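Local structure of Beta/gama crystallin family protein (Methanosarcina acetivorans, 3HZ2) at the calcium ion site. The protein binds calcium ions through the paired motifs of a betagamma-crystallin domain, the part of the longer archaeal protein present here. Coordinates in Å, arbitrary orientation; residue numbers count along the deposited sequence, not the author numbering.

Site 1: the calcium ion site. Residues 32-33, 49-50, 56, 74, 77-79. With CA (calcium ion), chain B.
Oxygens from both copies of the N/D-N/D-X-X-S/T-S motif that marks calcium-binding betagamma-crystallins (NDKISS, residues 32-37; DNSISS, residues 75-80), from the Glu49 carbonyl and from two waters form a distorted shell of at least six ligands around the calcium ion. Residues 75-80 supply main-chain and side-chain oxygens together: the carbonyl O of Ser77 lies 2.5 Å from the calcium, and the hydroxyl OG of Ser79 lies 2.6 Å from it. Asp33 reaches in from the other copy with one carboxylate oxygen, OD1, at 2.5 Å from the metal. Its CG stands beside the backbone N (chi1 -70°), which brings OD1 to the ion; OD2 stays 3.9 Å from the calcium, so the carboxylate binds through one oxygen. An aspartate suits this place because its charge would help offset that of the ion.

Ser79 OG, anti to the carbonyl carbon (chi1 -72°), is both a calcium ligand and a hydrogen-bond donor, a double role that a small hydroxyl allows. It donates to Asn32 OD1, which receives it in the carbonyl plane.

Glu49 can be followed outward from the metal-binding backbone. From CB the chain turns so that CG lies beside both the backbone N and the carbonyl carbon (chi1 74°), over the centre of one face of the Tyr50 ring, 3.5 Å above its plane. It then runs extended to CD, long enough to reach Arg56, whose guanidinium grips the carboxylate side-on. NE meets OE2 from above the carboxylate plane at 2.8 Å, a salt bridge, while NH2 meets OE1 on its syn lone pair. Backbone N of Arg56 also donates to OE2, on the anti lone pair. The tip is thus fixed to strand 56-60, which probably steadies the backbone whose carbonyl binds the ion. Ser77 OG donates to Pro74 O from above the carbonyl plane, linking two points of the same loop. The site gives the domain one of its calcium-binding positions, joining separate loops around one ion.

Site 2: the calcium ion site. Residues 9-10, 16, 30, 34-36, 75-76. With CA (calcium ion), chain C.
This calcium ion sits in a seven-coordinate shell, with oxygens from Asn76, Ser36, Glu9 and Lys34 and from waters 3, 4 and 5. Asn76 contributes its amide oxygen OD1, 2.4 Å from the calcium; its CG lies beside the backbone N (chi1 -60°), and the nitrogen ND2 is turned away from the metal. An amide suits this place because it offers a carbonyl oxygen without adding formal charge. The main-chain carbonyls of Glu9 and Lys34 bind as well, and Ser36 adds its hydroxyl OG, 2.5 Å from the calcium.

Asp75 works in the second shell. Its CG is anti to the backbone N (chi1 -168°), and OD1 accepts from Ser36 OG on the syn lone pair at 2.5 Å, while OD2 lies 2.5 Å from the oxygen of metal-bound water 3. Each carboxylate oxygen therefore probably steadies a different ligand, and the negative charge may favour the ion without touching it. An alanine at Ser36 would remove the hydroxyl, and would probably weaken calcium binding and loosen the hold on Asp75.

Farther out, the extended side chain of Glu9 accepts the backbone N-H of Lys16 on the anti lone pair of OE2, tying the loop that presents its carbonyl to a neighbouring segment. On another side of the shell, the His10 imidazole holds metal-bound water 5 at its edge, in the ring plane, with ND1 2.6 Å from the water oxygen.

Site 1: the calcium ion site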
ATOM      1  N   ASN A  32      -2.048  -9.444   1.345  1.00 13.96           N
ATOM      2  CA  ASN A  32      -1.393  -9.676   0.067  1.00 13.05           C
ATOM      3  C   ASN A  32      -2.460  -9.895  -1.006  1.00 12.82           C
ATOM      4  O   ASN A  32      -3.379 -10.699  -0.834  1.00 11.03           O
ATOM      5  CB  ASN A  32      -0.469 -10.889   0.152  1.00 15.90           C
ATOM      6  CG  ASN A  32       0.172 -11.217  -1.176  1.00 16.54           C
ATOM      7  OD1 ASN A  32       0.421 -10.331  -1.994  1.00 16.05           O
ATOM      8  ND2 ASN A  32       0.457 -12.496  -1.397  1.00 18.64           N
ATOM      9  N   ASP A  33      -2.337  -9.161  -2.105  1.00 11.29           N
ATOM     10  CA  ASP A  33      -3.288  -9.249  -3.206  1.00 11.72           C
ATOM     11  C   ASP A  33      -4.710  -8.878  -2.815  1.00 11.49           C
ATOM     12  O   ASP A  33      -5.670  -9.465  -3.318  1.00 10.77           O
ATOM     13  CB  ASP A  33      -3.267 -10.651  -3.812  1.00 13.65           C
ATOM     14  CG  ASP A  33      -1.992 -10.919  -4.555  1.00 16.29           C
ATOM     15  OD1 ASP A  33      -1.418  -9.925  -5.028  1.00 12.04           O
ATOM     16  OD2 ASP A  33      -1.568 -12.087  -4.673  1.00 20.39           O
ATOM     17  N   GLU A  49       4.270  -5.237  -7.067  1.00  9.06           N
ATOM     18  CA  GLU A  49       3.251  -6.212  -7.399  1.00 10.67           C
ATOM     19  C   GLU A  49       3.596  -7.619  -6.917  1.00  9.71           C
ATOM     20  O   GLU A  49       2.745  -8.481  -6.900  1.00 10.25           O
ATOM     21  CB  GLU A  49       2.979  -6.216  -8.908  1.00 12.58           C
ATOM     22  CG  GLU A  49       4.051  -6.850  -9.755  1.00 15.54           C
ATOM     23  CD  GLU A  49       3.717  -6.783 -11.233  1.00 14.88           C
ATOM     24  OE1 GLU A  49       2.584  -7.154 -11.605  1.00 19.66           O
ATOM     25  OE2 GLU A  49       4.585  -6.364 -12.020  1.00 17.76           O
ATOM     26  N   TYR A  50       4.835  -7.866  -6.514  1.00 10.05           N
ATOM     27  CA  TYR A  50       5.193  -9.205  -6.045  1.00 10.61           C
ATOM     28  C   TYR A  50       5.792  -9.125  -4.650  1.00 11.68           C
ATOM     29  O   TYR A  50       6.302  -8.079  -4.257  1.00 11.53           O
ATOM     30  CB  TYR A  50       6.195  -9.848  -7.010  1.00 13.94           C
ATOM     31  CG  TYR A  50       5.650 -10.066  -8.408  1.00 15.97           C
ATOM     32  CD1 TYR A  50       6.497 -10.050  -9.517  1.00 17.91           C
ATOM     33  CD2 TYR A  50       4.289 -10.284  -8.623  1.00 17.33           C
ATOM     34  CE1 TYR A  50       6.003 -10.242 -10.803  1.00 18.25           C
ATOM     35  CE2 TYR A  50       3.784 -10.480  -9.908  1.00 18.70           C
ATOM     36  CZ  TYR A  50       4.648 -10.456 -10.992  1.00 19.23           C
ATOM     37  OH  TYR A  50       4.153 -10.638 -12.263  1.00 23.30           O
ATOM     38  N   ARG A  56       6.696  -4.902 -11.041  1.00 10.82           N
ATOM     39  CA  ARG A  56       6.475  -3.478 -11.243  1.00 10.50           C
ATOM     40  C   ARG A  56       6.159  -2.783  -9.927  1.00 10.73           C
ATOM     41  O   ARG A  56       5.700  -3.417  -8.979  1.00 11.35           O
ATOM     42  CB  ARG A  56       5.323  -3.277 -12.227  1.00 13.32           C
ATOM     43  CG  ARG A  56       5.625  -3.783 -13.626  1.00 14.83           C
ATOM     44  CD  ARG A  56       4.370  -3.812 -14.484  1.00 19.00           C
ATOM     45  NE  ARG A  56       3.479  -4.901 -14.098  1.00 20.90           N
ATOM     46  CZ  ARG A  56       2.291  -5.121 -14.651  1.00 23.80           C
ATOM     47  NH1 ARG A  56       1.849  -4.322 -15.614  1.00 24.19           N
ATOM     48  NH2 ARG A  56       1.549  -6.145 -14.249  1.00 25.82           N
ATOM     49  N   PRO A  74      -3.066  -1.560 -10.127  1.00 13.10           N
ATOM     50  CA  PRO A  74      -4.167  -2.494 -10.378  1.00 13.45           C
ATOM     51  C   PRO A  74      -4.752  -2.962  -9.045  1.00 11.88           C
ATOM     52  O   PRO A  74      -4.026  -3.138  -8.066  1.00 12.23           O
ATOM     53  CB  PRO A  74      -3.496  -3.621 -11.167  1.00 14.67           C
ATOM     54  CG  PRO A  74      -2.056  -3.555 -10.725  1.00 17.15           C
ATOM     55  CD  PRO A  74      -1.793  -2.077 -10.660  1.00 14.85           C
ATOM     56  N   SER A  77      -3.584  -6.220  -6.180  1.00  9.14           N
ATOM     57  CA  SER A  77      -2.325  -6.690  -6.737  1.00 10.44           C
ATOM     58  C   SER A  77      -1.075  -6.382  -5.921  1.00 10.46           C
ATOM     59  O   SER A  77      -0.023  -6.943  -6.183  1.00 10.39           O
ATOM     60  CB  SER A  77      -2.145  -6.123  -8.141  1.00 12.62           C
ATOM     61  OG  SER A  77      -1.980  -4.718  -8.082  1.00 17.92           O
ATOM     62  N   ILE A  78      -1.165  -5.479  -4.957  1.00  8.93           N
ATOM     63  CA  ILE A  78       0.013  -5.156  -4.156  1.00  9.39           C
ATOM     64  C   ILE A  78       0.429  -6.364  -3.322  1.00  8.85           C
ATOM     65  O   ILE A  78      -0.412  -7.017  -2.706  1.00 10.64           O
ATOM     66  CB  ILE A  78      -0.263  -3.950  -3.232  1.00  9.55           C
ATOM     67  CG1 ILE A  78      -0.480  -2.699  -4.091  1.00  9.48           C
ATOM     68  CG2 ILE A  78       0.897  -3.759  -2.248  1.00  9.44           C
ATOM     69  CD1 ILE A  78      -0.937  -1.486  -3.319  1.00 11.40           C
ATOM     70  N   SER A  79       1.725  -6.671  -3.311  1.00  9.62           N
ATOM     71  CA  SER A  79       2.222  -7.810  -2.543  1.00  8.28           C
ATOM     72  C   SER A  79       3.349  -7.463  -1.582  1.00  8.03           C
ATOM     73  O   SER A  79       3.779  -8.303  -0.796  1.00 10.01           O
ATOM     74  CB  SER A  79       2.671  -8.928  -3.481  1.00  9.94           C
ATOM     75  OG  SER A  79       1.543  -9.540  -4.071  1.00 10.63           O
TER
HETATM   76 CA    CA B 102       0.521  -9.372  -6.454  1.00 14.17          CA
HETATM   77  O   HOH W   1      -1.040  -9.876  -8.678  1.00 41.42           O
HETATM   78  O   HOH W   2       1.456 -11.989  -6.553  1.00 21.95           O

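Site 2: the calcium ion site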
ATOM      1  N   GLU A   9      -8.324  -3.186   2.765  1.00  9.16           N
ATOM      2  CA  GLU A   9      -8.844  -4.261   1.939  1.00  9.60           C
ATOM      3  C   GLU A   9      -9.811  -3.769   0.863  1.00 10.01           C
ATOM      4  O   GLU A   9      -9.687  -4.143  -0.288  1.00  8.38           O
ATOM      5  CB  GLU A   9      -9.545  -5.296   2.827  1.00  9.94           C
ATOM      6  CG  GLU A   9     -10.048  -6.524   2.083  1.00 12.41           C
ATOM      7  CD  GLU A   9     -10.747  -7.516   2.998  1.00 13.03           C
ATOM      8  OE1 GLU A   9     -11.134  -8.598   2.513  1.00 14.94           O
ATOM      9  OE2 GLU A   9     -10.915  -7.213   4.199  1.00 11.31           O
ATOM     10  N   HIS A  10     -10.770  -2.924   1.220  1.00  9.36           N
ATOM     11  CA  HIS A  10     -11.731  -2.450   0.230  1.00  9.60           C
ATOM     12  C   HIS A  10     -11.513  -0.995  -0.154  1.00  9.71           C
ATOM     13  O   HIS A  10     -10.819  -0.252   0.544  1.00  9.48           O
ATOM     14  CB  HIS A  10     -13.167  -2.593   0.753  1.00 10.80           C
ATOM     15  CG  HIS A  10     -13.480  -3.938   1.333  1.00 13.42           C
ATOM     16  ND1 HIS A  10     -13.134  -5.119   0.715  1.00 13.54           N
ATOM     17  CD2 HIS A  10     -14.142  -4.284   2.464  1.00 13.46           C
ATOM     18  CE1 HIS A  10     -13.568  -6.137   1.438  1.00 13.18           C
ATOM     19  NE2 HIS A  10     -14.183  -5.657   2.505  1.00 13.60           N
ATOM     20  N   LYS A  16     -10.381  -5.131   6.130  1.00 10.30           N
ATOM     21  CA  LYS A  16      -9.182  -5.293   6.946  1.00 12.93           C
ATOM     22  C   LYS A  16      -8.213  -4.158   6.627  1.00 13.31           C
ATOM     23  O   LYS A  16      -8.089  -3.748   5.474  1.00 11.67           O
ATOM     24  CB  LYS A  16      -8.517  -6.640   6.637  1.00 14.26           C
ATOM     25  CG  LYS A  16      -7.250  -6.922   7.434  1.00 18.78           C
ATOM     26  CD  LYS A  16      -7.547  -7.101   8.917  1.00 23.48           C
ATOM     27  CE  LYS A  16      -6.268  -7.263   9.731  1.00 27.07           C
ATOM     28  NZ  LYS A  16      -5.454  -8.420   9.264  1.00 29.46           N
ATOM     29  N   ASN A  30      -2.036 -10.328   6.344  1.00 22.13           N
ATOM     30  CA  ASN A  30      -3.044 -10.942   5.484  1.00 22.11           C
ATOM     31  C   ASN A  30      -3.686 -10.011   4.459  1.00 20.41           C
ATOM     32  O   ASN A  30      -4.883 -10.125   4.171  1.00 19.95           O
ATOM     33  CB  ASN A  30      -4.139 -11.583   6.343  1.00 27.09           C
ATOM     34  CG  ASN A  30      -3.712 -12.916   6.930  1.00 31.16           C
ATOM     35  OD1 ASN A  30      -4.432 -13.511   7.732  1.00 36.56           O
ATOM     36  ND2 ASN A  30      -2.539 -13.396   6.527  1.00 35.32           N
ATOM     37  N   LYS A  34      -4.839  -7.895  -1.928  1.00 10.77           N
ATOM     38  CA  LYS A  34      -6.149  -7.437  -1.475  1.00 11.02           C
ATOM     39  C   LYS A  34      -6.273  -5.916  -1.362  1.00  9.92           C
ATOM     40  O   LYS A  34      -7.378  -5.389  -1.363  1.00  8.22           O
ATOM     41  CB  LYS A  34      -6.479  -8.012  -0.095  1.00 12.38           C
ATOM     42  CG  LYS A  34      -6.505  -9.513   0.017  1.00 13.93           C
ATOM     43  CD  LYS A  34      -6.950  -9.883   1.425  1.00 14.79           C
ATOM     44  CE  LYS A  34      -6.782 -11.352   1.718  1.00 16.45           C
ATOM     45  NZ  LYS A  34      -7.180 -11.638   3.121  1.00 21.37           N
ATOM     46  N   ILE A  35      -5.158  -5.205  -1.249  1.00  9.36           N
ATOM     47  CA  ILE A  35      -5.220  -3.754  -1.074  1.00  7.89           C
ATOM     48  C   ILE A  35      -5.946  -2.984  -2.177  1.00  9.49           C
ATOM     49  O   ILE A  35      -5.615  -3.101  -3.358  1.00 11.22           O
ATOM     50  CB  ILE A  35      -3.807  -3.174  -0.872  1.00  7.98           C
ATOM     51  CG1 ILE A  35      -3.198  -3.768   0.404  1.00  8.80           C
ATOM     52  CG2 ILE A  35      -3.875  -1.654  -0.768  1.00  7.91           C
ATOM     53  CD1 ILE A  35      -1.713  -3.507   0.575  1.00  7.30           C
ATOM     54  N   SER A  36      -6.935  -2.184  -1.767  1.00  7.49           N
ATOM     55  CA  SER A  36      -7.748  -1.394  -2.690  1.00  8.74           C
ATOM     56  C   SER A  36      -7.796   0.102  -2.412  1.00  7.67           C
ATOM     57  O   SER A  36      -8.247   0.880  -3.253  1.00  8.69           O
ATOM     58  CB  SER A  36      -9.167  -1.934  -2.713  1.00  8.28           C
ATOM     59  OG  SER A  36      -9.163  -3.233  -3.254  1.00  8.43           O
ATOM     60  N   ASP A  75      -6.062  -3.158  -9.002  1.00 10.80           N
ATOM     61  CA  ASP A  75      -6.714  -3.574  -7.766  1.00 11.54           C
ATOM     62  C   ASP A  75      -6.318  -4.986  -7.336  1.00 11.32           C
ATOM     63  O   ASP A  75      -6.068  -5.850  -8.175  1.00 11.78           O
ATOM     64  CB  ASP A  75      -8.235  -3.475  -7.928  1.00 11.87           C
ATOM     65  CG  ASP A  75      -8.967  -3.599  -6.610  1.00 11.77           C
ATOM     66  OD1 ASP A  75      -8.432  -3.110  -5.593  1.00  9.33           O
ATOM     67  OD2 ASP A  75     -10.078  -4.167  -6.594  1.00 12.63           O
ATOM     68  N   ASN A  76      -6.243  -5.204  -6.023  1.00  9.64           N
ATOM     69  CA  ASN A  76      -5.889  -6.511  -5.461  1.00  9.63           C
ATOM     70  C   ASN A  76      -4.585  -7.074  -6.002  1.00  9.20           C
ATOM     71  O   ASN A  76      -4.480  -8.279  -6.236  1.00  8.33           O
ATOM     72  CB  ASN A  76      -7.005  -7.525  -5.738  1.00  8.49           C
ATOM     73  CG  ASN A  76      -8.316  -7.103  -5.146  1.00  8.32           C
ATOM     74  OD1 ASN A  76      -8.331  -6.313  -4.221  1.00  5.99           O
ATOM     75  ND2 ASN A  76      -9.420  -7.631  -5.660  1.00  6.26           N
TER
HETATM   76 CA    CA C 101      -9.675  -5.500  -2.398  1.00  9.26          CA
HETATM   77  O   HOH W   3     -11.233  -5.002  -4.524  1.00 13.92           O
HETATM   78  O   HOH W   4      -9.821  -7.989  -1.760  1.00  8.33           O
HETATM   79  O   HOH W   5     -12.234  -5.746  -1.641  1.00 16.06           O

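Site 1 and site 2 belong to one domain, with the centres of their C-alpha atoms about 10 Å apart. They exchange ligands across the two Greek key motifs: Asp33 serves site 1 while its neighbour Lys34 serves site 2, and Asn76 serves site 2 while its neighbour Ser77 serves site 1. Segments 32-36 and 75-79, each leading toward a strand (37-42 and 80-83), therefore contribute to both metals. Occupancy of one site would probably help order the segment used by the other, and together the ions are likely to brace the two motifs within a single chain.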